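Local coordinates for protein arginine kinase (Anthopleura japonica, PDB 4RF6) that catalyses the reversible transfer of a phosphoryl group from ATP to L-arginine, giving N-omega-phospho-L-arginine and ADP, in a chain that carries two phosphagen kinase repeats, at residues A[417-422]-A[551-556]. Residues are numbered along the deposited sequence; the frame is centred on the assembly and turned at random.
Sequences VENLDS and DRFLEA
N419 and D421 meet R552 and F553 where the small helical N-terminal domain of the second phosphagen kinase repeat rests on its catalytic domain, the one built round an antiparallel eight-stranded sheet. The 417-422 segment closes helix 409-418 and passes into a type I beta turn, N419 to S422; facing it is the first turn of helix 552-557, N-capped by D551, whose OD1 accepts from the backbone N of both F553 and L554.

The close-packed part centres on N419, a buried residue wedged between R552, F553 and A556. N419 CG, anti to its own carbonyl carbon (chi1 -58°), lies 3.9 Å from F553 CD1. N419 CB sits 3.6 Å from F553 CE1, obliquely to the ring. Amide and ring planes are 46° apart. N419 ND2 reaches A556 CB at 3.6 Å and makes a weak hydrogen bond to R552 O, while S415 O of helix 409-418 also accepts from ND2. That helix is tied to the catalytic domain again by S415 OG with F553 O and by N414 ND2 with A556 O.

Toward solvent the contact thins to exposed charged side chains. E418 comes closest through CB, 4.1 Å from A556 CB, and its carboxylate turns from the partner helix. D421 and R552 meet tip to tip in an end-on salt bridge, carboxylate and guanidinium nearly coplanar. R552 NH1 lies 2.8 Å from D421 OD1, and NH2 pairs with OD2, both oxygens being met on their syn sides. F553 CZ lies over one guanidinium face, displaced from the centre of the group. R552 NH1 links the two regions: besides D421 it donates to N419 OD1 at 3.2 Å, tilted 26° from the amide carbonyl plane.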
loop_
_atom_site.group_PDB
_atom_site.type_symbol
_atom_site.label_atom_id
_atom_site.label_comp_id
_atom_site.label_asym_id
_atom_site.label_seq_id
_atom_site.Cartn_x
_atom_site.Cartn_y
_atom_site.Cartn_z
ATOM N N VAL A 417 -17.819 -9.015 -15.645
ATOM C CA VAL A 417 -17.206 -9.382 -16.918
ATOM C C VAL A 417 -15.996 -10.298 -16.684
ATOM O O VAL A 417 -15.793 -11.266 -17.425
ATOM C CB VAL A 417 -16.826 -8.137 -17.752
ATOM C CG1 VAL A 417 -15.980 -8.521 -18.958
ATOM C CG2 VAL A 417 -18.076 -7.408 -18.217
ATOM N N GLU A 418 -15.211 -10.009 -15.644
ATOM C CA GLU A 418 -14.055 -10.847 -15.306
ATOM C C GLU A 418 -14.457 -12.132 -14.583
ATOM O O GLU A 418 -13.811 -13.172 -14.734
ATOM C CB GLU A 418 -13.037 -10.070 -14.463
ATOM C CG GLU A 418 -12.311 -8.962 -15.214
ATOM C CD GLU A 418 -11.470 -9.479 -16.377
ATOM O OE1 GLU A 418 -10.996 -10.633 -16.314
ATOM O OE2 GLU A 418 -11.285 -8.719 -17.349
ATOM N N ASN A 419 -15.521 -12.057 -13.792
ATOM C CA ASN A 419 -16.026 -13.222 -13.082
ATOM C C ASN A 419 -17.406 -13.640 -13.597
ATOM O O ASN A 419 -18.430 -13.263 -13.028
ATOM C CB ASN A 419 -16.068 -12.957 -11.574
ATOM C CG ASN A 419 -14.704 -12.599 -11.004
ATOM O OD1 ASN A 419 -13.905 -13.479 -10.673
ATOM N ND2 ASN A 419 -14.431 -11.301 -10.890
ATOM N N LEU A 420 -17.412 -14.435 -14.666
ATOM C CA LEU A 420 -18.636 -14.854 -15.355
ATOM C C LEU A 420 -19.647 -15.521 -14.424
ATOM O O LEU A 420 -20.853 -15.500 -14.685
ATOM C CB LEU A 420 -18.291 -15.809 -16.500
ATOM C CG LEU A 420 -17.318 -15.306 -17.564
ATOM C CD1 LEU A 420 -16.304 -16.376 -17.945
ATOM C CD2 LEU A 420 -18.080 -14.860 -18.787
ATOM N N ASP A 421 -19.148 -16.103 -13.339
ATOM C CA ASP A 421 -19.984 -16.832 -12.393
ATOM C C ASP A 421 -20.499 -15.949 -11.256
ATOM O O ASP A 421 -20.944 -16.457 -10.222
ATOM C CB ASP A 421 -19.199 -18.002 -11.801
ATOM C CG ASP A 421 -18.175 -17.551 -10.771
ATOM O OD1 ASP A 421 -17.345 -16.673 -11.095
ATOM O OD2 ASP A 421 -18.219 -18.062 -9.632
ATOM N N SER A 422 -20.425 -14.633 -11.431
ATOM C CA SER A 422 -20.959 -13.716 -10.428
ATOM C C SER A 422 -22.481 -13.811 -10.434
ATOM O O SER A 422 -23.081 -14.174 -11.451
ATOM C CB SER A 422 -20.543 -12.272 -10.724
ATOM O OG SER A 422 -19.248 -12.200 -11.293
ATOM N N ASP A 551 -11.789 -10.978 -2.031
ATOM C CA ASP A 551 -11.718 -12.051 -3.018
ATOM C C ASP A 551 -11.672 -11.524 -4.454
ATOM O O ASP A 551 -11.617 -10.313 -4.671
ATOM C CB ASP A 551 -12.861 -13.056 -2.828
ATOM C CG ASP A 551 -14.241 -12.450 -3.051
ATOM O OD1 ASP A 551 -14.387 -11.469 -3.816
ATOM O OD2 ASP A 551 -15.198 -12.986 -2.458
ATOM N N ARG A 552 -11.709 -12.436 -5.427
ATOM C CA ARG A 552 -11.586 -12.070 -6.839
ATOM C C ARG A 552 -12.712 -11.153 -7.324
ATOM O O ARG A 552 -12.549 -10.437 -8.313
ATOM C CB ARG A 552 -11.536 -13.322 -7.719
ATOM C CG ARG A 552 -12.799 -14.177 -7.647
ATOM C CD ARG A 552 -12.620 -15.532 -8.329
ATOM N NE ARG A 552 -13.590 -16.512 -7.836
ATOM C CZ ARG A 552 -14.712 -16.854 -8.467
ATOM N NH1 ARG A 552 -15.027 -16.308 -9.638
ATOM N NH2 ARG A 552 -15.519 -17.755 -7.922
ATOM N N PHE A 553 -13.858 -11.193 -6.654
ATOM C CA PHE A 553 -14.974 -10.343 -7.059
ATOM C C PHE A 553 -14.670 -8.905 -6.663
ATOM O O PHE A 553 -14.872 -7.980 -7.450
ATOM C CB PHE A 553 -16.286 -10.817 -6.427
ATOM C CG PHE A 553 -16.682 -12.210 -6.828
ATOM C CD1 PHE A 553 -17.223 -12.457 -8.083
ATOM C CD2 PHE A 553 -16.514 -13.269 -5.949
ATOM C CE1 PHE A 553 -17.582 -13.738 -8.456
ATOM C CE2 PHE A 553 -16.871 -14.554 -6.311
ATOM C CZ PHE A 553 -17.406 -14.791 -7.565
ATOM N N LEU A 554 -14.171 -8.734 -5.443
ATOM C CA LEU A 554 -13.731 -7.428 -4.961
ATOM C C LEU A 554 -12.487 -6.928 -5.698
ATOM O O LEU A 554 -12.380 -5.742 -6.029
ATOM C CB LEU A 554 -13.484 -7.487 -3.451
ATOM C CG LEU A 554 -14.766 -7.775 -2.669
ATOM C CD1 LEU A 554 -14.538 -7.857 -1.163
ATOM C CD2 LEU A 554 -15.807 -6.722 -2.992
ATOM N N GLU A 555 -11.545 -7.833 -5.947
ATOM C CA GLU A 555 -10.345 -7.496 -6.707
ATOM C C GLU A 555 -10.698 -6.887 -8.060
ATOM O O GLU A 555 -10.166 -5.837 -8.442
ATOM C CB GLU A 555 -9.463 -8.737 -6.895
ATOM C CG GLU A 555 -8.222 -8.489 -7.746
ATOM C CD GLU A 555 -7.212 -7.566 -7.079
ATOM O OE1 GLU A 555 -7.094 -7.600 -5.837
ATOM O OE2 GLU A 555 -6.534 -6.810 -7.804
ATOM N N ALA A 556 -11.612 -7.530 -8.782
ATOM C CA ALA A 556 -11.964 -7.060 -10.123
ATOM C C ALA A 556 -12.827 -5.795 -10.078
ATOM O O ALA A 556 -12.916 -5.055 -11.056
ATOM C CB ALA A 556 -12.654 -8.160 -10.909
#